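Long-range contacts in TRAP-type transporter, periplasmic component (Cupriavidus necator, PDB 4P8B), which binds (S)-2-acetolactate and probably delivers it, as the periplasmic solute-binding component, to a TRAP-type transporter: residues A[32-38]-A[66-72]; A[93-99]-A[242-248]; A[117-123]-A[151-155]; A[148-152]-A[275-280]. One frame throughout, in Å; residues are numbered along the deposited sequence.

From the N terminus, interaction 1 closes first: strand 33-36 and strand 66-69 meet with 27 residues between segments 32-38 and 66-72, completing a beta-alpha-beta unit around helix 44-59. Strand 93-97 then joins the same five-stranded sheet beside 33-36 and opens interaction 2, which closes only 143 residues later on strand 241-249. Nested inside that long loop, interaction 3 packs the start of helix 120-127 against the end of strand 144-154. Interaction 4 shares E151 and N152 with it and crosses interaction 2, carrying strand 144-154 onto helix 258-279. Together they join both edges of the sheet, its middle and two flanking helices; all four include a residue of the acetolactate pocket.

Interaction 1: A[32-38]-A[66-72]; sequences EYKMSLV and IKLYPGT. With X2X ((2S)-2-hydroxy-2-methyl-3-oxobutanoic acid), chain D.
Strands 33-36 and 66-69 run parallel, their axes 4.7 Å apart at closest and inclined by 32°, with Y33 opposite I66, K34 opposite K67, M35 opposite L68 and S36 opposite Y69. E32 extends its t,t side chain until OE2 lies 3.0 Å from K67 CE. Y33 O accepts from K67 N at 2.8 Å, and its CB lies 4.1 Å from I66 CG1. K34 rests CB 3.7 Å from Y69 CE1. Selenomethionine M35 donates from N to K67 O (2.9 Å) and accepts at O from Y69 N (2.8 Å); its SE meets L68 CD1 at 4.0 Å. This is the parallel pairing of a beta-alpha-beta crossover, whose helix 44-59 covers the M35 and L68 face. On the opposite face, S36 OG, also bonded to E82, shares a water with Y69 O, 2.8 Å from each. L37 N reaches Y69 O at 3.3 Å, L37 O accepts from T72 N (phi/psi 54/37) at 3.0 Å, and L37 CD1 (m,t) packs 3.7 Å from L68 CG. V38 turns to phi/psi -69/-46; its O takes a weak bond from G71 N (3.0 Å), where phi/psi is 72/9, and V38 CG1 approaches ligand OAC at 3.8 Å.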
# COMPACT_ATOMS: atom_id res chain seq x y z
N GLU A 32 18.98 -16.92 11.48
CA GLU A 32 17.66 -16.64 10.91
C GLU A 32 17.50 -15.15 10.85
O GLU A 32 17.86 -14.44 11.79
CB GLU A 32 16.58 -17.26 11.78
CG GLU A 32 15.16 -17.13 11.26
CD GLU A 32 14.22 -18.05 12.02
OE1 GLU A 32 13.79 -17.68 13.13
OE2 GLU A 32 13.95 -19.17 11.52
N TYR A 33 16.99 -14.65 9.71
CA TYR A 33 16.69 -13.25 9.56
C TYR A 33 15.18 -13.09 9.58
O TYR A 33 14.47 -13.99 9.19
CB TYR A 33 17.26 -12.70 8.25
CG TYR A 33 18.77 -12.63 8.28
CD1 TYR A 33 19.54 -13.73 7.93
CD2 TYR A 33 19.42 -11.48 8.70
CE1 TYR A 33 20.93 -13.68 7.97
CE2 TYR A 33 20.82 -11.42 8.76
CZ TYR A 33 21.55 -12.52 8.39
OH TYR A 33 22.93 -12.50 8.45
N LYS A 34 14.74 -11.96 10.09
CA LYS A 34 13.32 -11.74 10.28
C LYS A 34 12.77 -10.76 9.24
O LYS A 34 13.23 -9.63 9.16
CB LYS A 34 13.10 -11.19 11.69
CG LYS A 34 13.74 -12.00 12.78
CD LYS A 34 13.38 -11.43 14.13
CE LYS A 34 14.05 -12.22 15.23
NZ LYS A 34 14.05 -11.44 16.50
N MSE A 35 11.75 -11.19 8.49
CA MSE A 35 11.08 -10.32 7.51
C MSE A 35 9.68 -9.95 8.00
O MSE A 35 8.82 -10.80 8.24
CB MSE A 35 10.95 -11.01 6.16
CG MSE A 35 10.37 -10.05 5.11
SE MSE A 35 9.79 -10.93 3.47
CE MSE A 35 11.48 -11.74 2.94
N SER A 36 9.44 -8.65 8.14
CA SER A 36 8.15 -8.18 8.58
C SER A 36 7.20 -8.00 7.39
O SER A 36 7.60 -7.46 6.34
CB SER A 36 8.31 -6.85 9.32
OG SER A 36 7.04 -6.46 9.83
N LEU A 37 5.94 -8.42 7.56
CA LEU A 37 4.87 -8.24 6.57
C LEU A 37 3.59 -7.94 7.32
O LEU A 37 3.27 -8.67 8.26
CB LEU A 37 4.62 -9.54 5.81
CG LEU A 37 5.80 -10.09 5.02
CD1 LEU A 37 5.50 -11.52 4.57
CD2 LEU A 37 6.16 -9.21 3.85
N VAL A 38 2.81 -6.95 6.88
CA VAL A 38 1.48 -6.78 7.46
C VAL A 38 0.59 -7.94 7.03
O VAL A 38 -0.08 -8.54 7.85
CB VAL A 38 0.83 -5.46 7.03
CG1 VAL A 38 -0.59 -5.38 7.55
CG2 VAL A 38 1.61 -4.30 7.56
N ILE A 66 15.55 -16.83 5.88
CA ILE A 66 14.66 -15.77 6.32
C ILE A 66 13.31 -16.32 6.75
O ILE A 66 12.69 -17.11 6.05
CB ILE A 66 14.43 -14.77 5.19
CG1 ILE A 66 15.75 -14.16 4.70
CG2 ILE A 66 13.47 -13.66 5.64
CD1 ILE A 66 15.66 -13.60 3.28
N LYS A 67 12.87 -15.90 7.94
CA LYS A 67 11.57 -16.28 8.45
C LYS A 67 10.61 -15.10 8.28
O LYS A 67 10.96 -13.96 8.60
CB LYS A 67 11.68 -16.67 9.92
CG LYS A 67 10.32 -16.98 10.56
CD LYS A 67 10.46 -17.57 11.96
CE LYS A 67 10.99 -18.99 11.92
NZ LYS A 67 9.96 -19.97 11.48
N LEU A 68 9.40 -15.41 7.82
CA LEU A 68 8.34 -14.42 7.66
C LEU A 68 7.59 -14.21 8.98
O LEU A 68 7.28 -15.16 9.69
CB LEU A 68 7.36 -14.85 6.57
CG LEU A 68 7.68 -14.46 5.12
CD1 LEU A 68 9.11 -14.69 4.71
CD2 LEU A 68 6.70 -15.23 4.20
N TYR A 69 7.32 -12.95 9.29
CA TYR A 69 6.54 -12.56 10.45
C TYR A 69 5.34 -11.74 9.98
O TYR A 69 5.37 -10.50 10.00
CB TYR A 69 7.39 -11.75 11.43
CG TYR A 69 8.39 -12.59 12.20
CD1 TYR A 69 9.61 -12.96 11.62
CD2 TYR A 69 8.12 -13.02 13.49
CE1 TYR A 69 10.54 -13.72 12.33
CE2 TYR A 69 9.04 -13.78 14.21
CZ TYR A 69 10.22 -14.12 13.62
OH TYR A 69 11.11 -14.88 14.35
N PRO A 70 4.28 -12.42 9.53
CA PRO A 70 3.08 -11.70 9.08
C PRO A 70 2.30 -11.11 10.25
O PRO A 70 2.53 -11.42 11.42
CB PRO A 70 2.29 -12.79 8.36
CG PRO A 70 2.70 -14.06 9.03
CD PRO A 70 4.15 -13.88 9.40
N GLY A 71 1.33 -10.29 9.91
CA GLY A 71 0.56 -9.57 10.90
C GLY A 71 1.30 -8.45 11.59
O GLY A 71 0.82 -7.90 12.57
N THR A 72 2.50 -8.12 11.11
CA THR A 72 3.35 -7.13 11.76
C THR A 72 3.57 -7.47 13.23
O THR A 72 3.70 -6.61 14.08
CB THR A 72 2.86 -5.64 11.57
OG1 THR A 72 1.57 -5.58 10.96
CG2 THR A 72 3.78 -4.90 10.68
OAD X2X D . -3.89 -1.70 6.74
CAH X2X D . -4.21 -1.84 5.52
OAE X2X D . -5.33 -1.45 5.08
CAI X2X D . -3.24 -2.46 4.56
CAB X2X D . -3.11 -3.93 4.90
OAF X2X D . -3.60 -2.19 3.23
CAG X2X D . -1.95 -1.74 4.79
OAC X2X D . -1.08 -2.25 5.50
CAA X2X D . -1.72 -0.40 4.20
O HOH W 1 6.34 -8.47 11.72

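Interaction 2: A[93-99]-A[242-248]; sequences MAVGSTI and DPLIFVV. With X2X ((2S)-2-hydroxy-2-methyl-3-oxobutanoic acid), chain D.
Strands 93-97 and 242-248 are antiparallel, at 162° with axes 4.5 Å apart at closest. A94/V247 and G96/I245 are hydrogen-bonded pairs; M93/V248, V95/F246 and S97/L244 are non-hydrogen-bonded. The first two satisfy each other reciprocally: A94 N to V247 O is 3.0 Å, V247 N to A94 O 2.9 Å, G96 N to I245 O 3.0 Å and I245 N to G96 O 2.9 Å. The outward-turned V95 O accepts from W45 NE1, and M93 and V95 also bond across to strand 33-36. V95 (t) lays CG2 over the F246 ring, 4.0 Å from its centroid, a CH-pi contact. After S97 the chain turns helical, T98 having phi/psi -56/-29, and T98 N makes a weak 3.3 Å bond to P243 O. S97 is the N-cap: in rotamer t its OG accepts from I99 N at 3.1 Å and donates to D242 OD2 at 2.6 Å. D242 (chi1 p) is further occupied by N152 ND2 at OD2 and by a salt bridge from R155 to OD1. S97 OG and D242 OD2 each lie 3.7 Å from ligand CAA, a methyl carbon, so their polar atoms serve protein partners, consistent with D242 helping to position N152 and R155.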
# COMPACT_ATOMS: atom_id res chain seq x y z
N MSE A 93 14.42 -7.08 7.74
CA MSE A 93 14.01 -6.76 6.39
C MSE A 93 12.49 -6.74 6.33
O MSE A 93 11.82 -7.22 7.25
CB MSE A 93 14.58 -7.74 5.36
CG MSE A 93 14.21 -9.22 5.49
SE MSE A 93 15.71 -10.45 4.94
CE MSE A 93 15.70 -10.03 3.06
N ALA A 94 11.92 -6.19 5.27
CA ALA A 94 10.47 -6.10 5.19
C ALA A 94 10.01 -5.86 3.78
O ALA A 94 10.77 -5.39 2.93
CB ALA A 94 9.98 -4.97 6.08
N VAL A 95 8.76 -6.22 3.51
CA VAL A 95 8.03 -5.69 2.38
C VAL A 95 6.95 -4.82 3.00
O VAL A 95 6.10 -5.33 3.72
CB VAL A 95 7.42 -6.78 1.48
CG1 VAL A 95 6.73 -6.13 0.29
CG2 VAL A 95 8.50 -7.77 1.01
N GLY A 96 7.03 -3.51 2.81
CA GLY A 96 6.12 -2.59 3.45
C GLY A 96 5.30 -1.77 2.48
O GLY A 96 5.68 -1.55 1.35
N SER A 97 4.15 -1.32 2.96
CA SER A 97 3.35 -0.34 2.25
C SER A 97 3.84 1.07 2.55
O SER A 97 4.13 1.42 3.69
CB SER A 97 1.89 -0.43 2.65
OG SER A 97 1.19 0.72 2.15
N THR A 98 3.87 1.89 1.51
CA THR A 98 4.23 3.29 1.67
C THR A 98 3.33 4.01 2.69
O THR A 98 3.79 4.97 3.33
CB THR A 98 4.24 4.03 0.33
OG1 THR A 98 2.95 3.91 -0.28
CG2 THR A 98 5.30 3.44 -0.61
N ILE A 99 2.09 3.57 2.83
CA ILE A 99 1.20 4.21 3.78
C ILE A 99 1.73 4.06 5.21
O ILE A 99 1.73 4.99 6.01
CB ILE A 99 -0.22 3.61 3.68
CG1 ILE A 99 -0.86 4.03 2.36
CG2 ILE A 99 -1.07 4.10 4.86
CD1 ILE A 99 -2.18 3.34 2.09
N ASP A 242 -1.31 2.33 -3.00
CA ASP A 242 -0.07 2.16 -2.26
C ASP A 242 0.81 1.11 -2.93
O ASP A 242 0.41 -0.07 -3.02
CB ASP A 242 -0.27 1.88 -0.74
CG ASP A 242 -1.15 0.69 -0.40
OD1 ASP A 242 -2.22 0.49 -1.01
OD2 ASP A 242 -0.81 -0.01 0.59
N PRO A 243 1.99 1.52 -3.37
CA PRO A 243 3.01 0.54 -3.74
C PRO A 243 3.59 -0.08 -2.50
O PRO A 243 3.37 0.39 -1.39
CB PRO A 243 4.01 1.36 -4.54
CG PRO A 243 3.84 2.77 -4.08
CD PRO A 243 2.48 2.91 -3.48
N LEU A 244 4.36 -1.13 -2.72
CA LEU A 244 5.15 -1.75 -1.67
C LEU A 244 6.61 -1.52 -1.95
O LEU A 244 7.00 -1.34 -3.10
CB LEU A 244 4.89 -3.26 -1.61
CG LEU A 244 3.45 -3.71 -1.46
CD1 LEU A 244 3.34 -5.23 -1.55
CD2 LEU A 244 2.84 -3.19 -0.17
N ILE A 245 7.43 -1.55 -0.91
CA ILE A 245 8.88 -1.46 -1.05
C ILE A 245 9.52 -2.60 -0.27
O ILE A 245 9.18 -2.87 0.89
CB ILE A 245 9.43 -0.10 -0.56
CG1 ILE A 245 8.68 1.04 -1.25
CG2 ILE A 245 10.93 -0.01 -0.84
CD1 ILE A 245 9.10 2.43 -0.76
N PHE A 246 10.47 -3.25 -0.95
CA PHE A 246 11.30 -4.32 -0.39
C PHE A 246 12.53 -3.64 0.21
O PHE A 246 13.27 -2.95 -0.51
CB PHE A 246 11.73 -5.28 -1.52
CG PHE A 246 10.62 -6.11 -2.11
CD1 PHE A 246 9.63 -5.53 -2.88
CD2 PHE A 246 10.59 -7.49 -1.93
CE1 PHE A 246 8.64 -6.29 -3.42
CE2 PHE A 246 9.59 -8.25 -2.47
CZ PHE A 246 8.62 -7.67 -3.21
N VAL A 247 12.80 -3.84 1.50
CA VAL A 247 13.89 -3.14 2.17
C VAL A 247 14.64 -4.03 3.14
O VAL A 247 14.12 -5.04 3.62
CB VAL A 247 13.39 -1.92 2.99
CG1 VAL A 247 12.65 -0.93 2.12
CG2 VAL A 247 12.51 -2.38 4.16
N VAL A 248 15.87 -3.65 3.43
CA VAL A 248 16.72 -4.34 4.40
C VAL A 248 17.29 -3.29 5.33
O VAL A 248 17.68 -2.21 4.90
CB VAL A 248 17.87 -5.09 3.69
CG1 VAL A 248 18.76 -5.82 4.71
CG2 VAL A 248 17.33 -6.07 2.70
OAD X2X D . -3.89 -1.70 6.74
CAH X2X D . -4.21 -1.84 5.52
OAE X2X D . -5.33 -1.45 5.08
CAI X2X D . -3.24 -2.46 4.56
CAB X2X D . -3.11 -3.93 4.90
OAF X2X D . -3.60 -2.19 3.23
CAG X2X D . -1.95 -1.74 4.79
OAC X2X D . -1.08 -2.25 5.50
CAA X2X D . -1.72 -0.40 4.20

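Interaction 3: A[117-123]-A[151-155]; sequences MPDYKAL and ENGFR. With X2X ((2S)-2-hydroxy-2-methyl-3-oxobutanoic acid), chain D.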
# COMPACT_ATOMS: atom_id res chain seq x y z
N MSE A 117 -3.08 9.79 -9.36
CA MSE A 117 -2.75 8.79 -10.36
C MSE A 117 -3.99 8.21 -11.03
O MSE A 117 -4.76 7.50 -10.39
CB MSE A 117 -1.99 7.64 -9.69
CG MSE A 117 -0.67 8.05 -9.07
SE MSE A 117 0.24 6.63 -8.16
CE MSE A 117 -0.95 6.43 -6.64
N PRO A 118 -4.17 8.46 -12.33
CA PRO A 118 -5.40 7.97 -12.98
C PRO A 118 -5.45 6.46 -13.24
O PRO A 118 -6.55 5.91 -13.38
CB PRO A 118 -5.42 8.69 -14.32
CG PRO A 118 -4.60 9.90 -14.13
CD PRO A 118 -3.53 9.52 -13.12
N ASP A 119 -4.31 5.80 -13.32
CA ASP A 119 -4.28 4.42 -13.78
C ASP A 119 -2.94 3.77 -13.43
O ASP A 119 -2.07 4.39 -12.81
CB ASP A 119 -4.57 4.36 -15.29
CG ASP A 119 -3.68 5.28 -16.11
OD1 ASP A 119 -2.50 5.49 -15.75
OD2 ASP A 119 -4.13 5.76 -17.17
N TYR A 120 -2.77 2.50 -13.80
CA TYR A 120 -1.55 1.76 -13.49
C TYR A 120 -0.35 2.35 -14.20
O TYR A 120 0.75 2.34 -13.66
CB TYR A 120 -1.72 0.26 -13.82
CG TYR A 120 -2.77 -0.37 -12.94
CD1 TYR A 120 -2.50 -0.70 -11.61
CD2 TYR A 120 -4.06 -0.58 -13.41
CE1 TYR A 120 -3.47 -1.23 -10.81
CE2 TYR A 120 -5.05 -1.13 -12.60
CZ TYR A 120 -4.75 -1.45 -11.30
OH TYR A 120 -5.74 -1.98 -10.49
N LYS A 121 -0.54 2.86 -15.41
CA LYS A 121 0.55 3.48 -16.16
C LYS A 121 1.10 4.66 -15.36
O LYS A 121 2.30 4.93 -15.38
CB LYS A 121 0.07 3.92 -17.54
CG LYS A 121 1.18 4.05 -18.56
CD LYS A 121 0.62 4.10 -19.99
CE LYS A 121 1.72 4.14 -21.02
NZ LYS A 121 1.19 4.25 -22.41
N ALA A 122 0.23 5.35 -14.64
CA ALA A 122 0.64 6.50 -13.84
C ALA A 122 1.45 6.07 -12.64
O ALA A 122 2.47 6.68 -12.32
CB ALA A 122 -0.58 7.31 -13.41
N LEU A 123 1.02 5.02 -11.95
CA LEU A 123 1.77 4.52 -10.83
C LEU A 123 3.16 4.06 -11.28
O LEU A 123 4.18 4.37 -10.65
CB LEU A 123 0.98 3.38 -10.16
CG LEU A 123 1.63 2.60 -9.01
CD1 LEU A 123 2.13 3.51 -7.94
CD2 LEU A 123 0.66 1.57 -8.43
N GLU A 151 3.48 -3.92 -5.08
CA GLU A 151 2.19 -3.23 -5.15
C GLU A 151 1.15 -3.82 -4.23
O GLU A 151 0.97 -5.03 -4.16
CB GLU A 151 1.67 -3.29 -6.58
CG GLU A 151 0.39 -2.48 -6.82
CD GLU A 151 0.27 -2.10 -8.27
OE1 GLU A 151 1.24 -1.52 -8.77
OE2 GLU A 151 -0.75 -2.43 -8.92
N ASN A 152 0.44 -2.94 -3.51
CA ASN A 152 -0.81 -3.33 -2.86
C ASN A 152 -1.91 -3.03 -3.87
O ASN A 152 -2.53 -3.96 -4.38
CB ASN A 152 -0.95 -2.59 -1.53
CG ASN A 152 -1.72 -3.39 -0.48
OD1 ASN A 152 -1.96 -4.59 -0.62
ND2 ASN A 152 -2.08 -2.71 0.59
N GLY A 153 -2.12 -1.76 -4.20
CA GLY A 153 -2.94 -1.39 -5.33
C GLY A 153 -3.82 -0.21 -5.09
O GLY A 153 -3.72 0.47 -4.09
N PHE A 154 -4.69 0.05 -6.05
CA PHE A 154 -5.67 1.14 -5.95
C PHE A 154 -6.69 0.82 -4.87
O PHE A 154 -7.28 -0.29 -4.85
CB PHE A 154 -6.36 1.42 -7.29
CG PHE A 154 -5.52 2.26 -8.20
CD1 PHE A 154 -5.47 3.62 -8.04
CD2 PHE A 154 -4.75 1.67 -9.19
CE1 PHE A 154 -4.67 4.41 -8.87
CE2 PHE A 154 -3.95 2.45 -10.00
CZ PHE A 154 -3.91 3.82 -9.84
N ARG A 155 -6.88 1.76 -3.96
CA ARG A 155 -7.62 1.50 -2.73
C ARG A 155 -9.07 1.94 -2.89
O ARG A 155 -9.38 3.12 -2.90
CB ARG A 155 -6.93 2.19 -1.54
CG ARG A 155 -5.49 1.74 -1.35
CD ARG A 155 -4.79 2.42 -0.19
NE ARG A 155 -5.32 2.03 1.12
CZ ARG A 155 -4.94 0.98 1.83
NH1 ARG A 155 -4.06 0.13 1.35
NH2 ARG A 155 -5.47 0.76 3.02
OAD X2X D . -3.89 -1.70 6.74
CAH X2X D . -4.21 -1.84 5.52
OAE X2X D . -5.33 -1.45 5.08
CAI X2X D . -3.24 -2.46 4.56
CAB X2X D . -3.11 -3.93 4.90
OAF X2X D . -3.60 -2.19 3.23
CAG X2X D . -1.95 -1.74 4.79
OAC X2X D . -1.08 -2.25 5.50
CAA X2X D . -1.72 -0.40 4.20
O HOH W 2 -5.19 -2.17 -7.89
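E151 opens the second segment with its CA-to-CB bond directed toward 117-123. Its carboxylate lies beside apolar neighbours: OE2 is 3.5 Å from Y120 CE1, close to the plane of that ring, and OE1 is 3.2 Å from L123 CD2. The charge itself is met by R280 in a salt bridge. N152 is beyond reach of 117-123; its ND2 makes a hydrogen bond to D242 and a weak 3.1 Å bond to OAF of the acetolactate. With G153 it forms a classic beta bulge opposite D242; the G153 backbone, phi/psi 139/-173, would jam a CB against the preceding carbonyl. F154 supplies the largest share of the contact, 124 of 310 Å². Its edge points at the face of Y120 in a T-shaped pair, with centroids 5.1 Å apart and planes at 84°, while F154 CE1 lies 3.4 Å from M117 O and F154 CZ 3.5 Å from D119 O. One water bridges the segments, 2.7 Å from Y120 OH and accepting from F154 N at 2.9 Å. R155 ends in the pocket, NH1 to OAF and NH2 to OAE of the ligand both 3.0 Å. Helix 120-127 is N-capped by D119, whose OD1 accepts from A122 N at 3.0 Å and whose OD2 is in a salt bridge with R342; helix 329-340 packs on M117 and A122, and strand 241-249 adjoins F154 through A241.

Interaction 4: A[148-152]-A[275-280]; sequences AWGEN and EIALAR
E151 spreads its t,t side chain over the last turn of helix 258-279, with CB 3.9 Å from I276 CG1 and 4.1 Å from A279 CB. Strand 148-152, extended up to E151 and bent at N152 (phi/psi -91/-65), where a classic beta bulge begins, runs nearly parallel to helical residues 275-279, axes 7.0 Å apart at closest and 14° between directions; the E151 and I276 CA atoms are 5.3 Å apart. The E151 carboxylate meets R280 (m,t,t) in a two-pronged salt bridge, R280 NH2 to E151 OE1 at 2.8 Å and R280 NE to E151 OE2 at 2.9 Å; D124 is a second partner of that guanidinium. E275 (t,m) turns its acid onto the strand backbone, OE1 accepting from E151 N at 2.8 Å and OE2 lying 2.6 Å from E151 O. G150 CA is 3.4 Å from E275 OE1, with which a CB here would clash. A279 O is 2.9 Å from a water that also meets E151 OE2 at 2.7 Å. A helix is thus fastened alongside an edge strand by backbone and salt-bridge contacts, behind N152, which bonds D242 and, weakly, the ligand: probably backing for one pocket wall. Strand 144-154 is one outermost strand of the five-stranded sheet, with 241-249 as inner neighbour; helix 120-127 closes over E151 through Y120 and L123, and helix 44-59 touches E275 through P44.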
# COMPACT_ATOMS: atom_id res chain seq x y z
N ALA A 148 13.55 -2.86 -4.17
CA ALA A 148 12.59 -3.09 -5.24
C ALA A 148 11.23 -2.59 -4.85
O ALA A 148 10.95 -2.34 -3.68
CB ALA A 148 12.50 -4.57 -5.55
N TRP A 149 10.38 -2.45 -5.86
CA TRP A 149 8.99 -2.08 -5.71
C TRP A 149 8.06 -3.26 -5.93
O TRP A 149 8.27 -4.09 -6.83
CB TRP A 149 8.59 -1.00 -6.73
CG TRP A 149 9.30 0.31 -6.59
CD1 TRP A 149 10.47 0.69 -7.20
CD2 TRP A 149 8.91 1.41 -5.78
NE1 TRP A 149 10.81 1.95 -6.81
CE2 TRP A 149 9.87 2.43 -5.95
CE3 TRP A 149 7.82 1.65 -4.93
CZ2 TRP A 149 9.79 3.66 -5.29
CZ3 TRP A 149 7.73 2.87 -4.29
CH2 TRP A 149 8.72 3.86 -4.47
N GLY A 150 7.02 -3.31 -5.11
CA GLY A 150 5.85 -4.16 -5.33
C GLY A 150 4.61 -3.29 -5.35
O GLY A 150 4.67 -2.09 -5.58
N GLU A 151 3.48 -3.92 -5.08
CA GLU A 151 2.19 -3.23 -5.15
C GLU A 151 1.15 -3.82 -4.23
O GLU A 151 0.97 -5.03 -4.16
CB GLU A 151 1.67 -3.29 -6.58
CG GLU A 151 0.39 -2.48 -6.82
CD GLU A 151 0.27 -2.10 -8.27
OE1 GLU A 151 1.24 -1.52 -8.77
OE2 GLU A 151 -0.75 -2.43 -8.92
N ASN A 152 0.44 -2.94 -3.51
CA ASN A 152 -0.81 -3.33 -2.86
C ASN A 152 -1.91 -3.03 -3.87
O ASN A 152 -2.53 -3.96 -4.38
CB ASN A 152 -0.95 -2.59 -1.53
CG ASN A 152 -1.72 -3.39 -0.48
OD1 ASN A 152 -1.96 -4.59 -0.62
ND2 ASN A 152 -2.08 -2.71 0.59
N GLU A 275 5.19 -10.14 -7.86
CA GLU A 275 4.15 -9.71 -6.93
C GLU A 275 3.22 -8.66 -7.53
O GLU A 275 2.04 -8.67 -7.25
CB GLU A 275 4.75 -9.21 -5.61
CG GLU A 275 3.70 -9.00 -4.53
CD GLU A 275 3.07 -7.64 -4.61
OE1 GLU A 275 3.66 -6.71 -5.20
OE2 GLU A 275 1.94 -7.47 -4.07
N ILE A 276 3.75 -7.76 -8.35
CA ILE A 276 2.90 -6.81 -9.03
C ILE A 276 1.92 -7.51 -9.97
O ILE A 276 0.74 -7.16 -10.03
CB ILE A 276 3.71 -5.73 -9.75
CG1 ILE A 276 4.47 -4.90 -8.71
CG2 ILE A 276 2.78 -4.85 -10.58
CD1 ILE A 276 5.33 -3.78 -9.29
N ALA A 277 2.39 -8.52 -10.70
CA ALA A 277 1.50 -9.32 -11.53
C ALA A 277 0.38 -9.95 -10.72
O ALA A 277 -0.78 -9.95 -11.15
CB ALA A 277 2.26 -10.38 -12.31
N LEU A 278 0.71 -10.49 -9.54
CA LEU A 278 -0.31 -11.05 -8.67
C LEU A 278 -1.30 -9.97 -8.22
O LEU A 278 -2.51 -10.19 -8.18
CB LEU A 278 0.30 -11.71 -7.43
CG LEU A 278 1.14 -12.97 -7.65
CD1 LEU A 278 1.84 -13.38 -6.35
CD2 LEU A 278 0.30 -14.12 -8.15
N ALA A 279 -0.80 -8.78 -7.89
CA ALA A 279 -1.62 -7.71 -7.36
C ALA A 279 -2.51 -7.10 -8.42
O ALA A 279 -3.50 -6.47 -8.08
CB ALA A 279 -0.73 -6.61 -6.73
N ARG A 280 -2.19 -7.33 -9.69
CA ARG A 280 -2.99 -6.73 -10.77
C ARG A 280 -3.89 -7.73 -11.47
O ARG A 280 -4.53 -7.39 -12.46
CB ARG A 280 -2.08 -6.04 -11.79
CG ARG A 280 -1.41 -4.82 -11.21
CD ARG A 280 -0.64 -4.06 -12.25
NE ARG A 280 0.03 -2.92 -11.62
CZ ARG A 280 0.87 -2.10 -12.23
NH1 ARG A 280 1.16 -2.24 -13.51
NH2 ARG A 280 1.42 -1.11 -11.53
O HOH W 3 -2.93 -3.61 -7.90
O HOH W 4 -4.61 -5.45 -5.69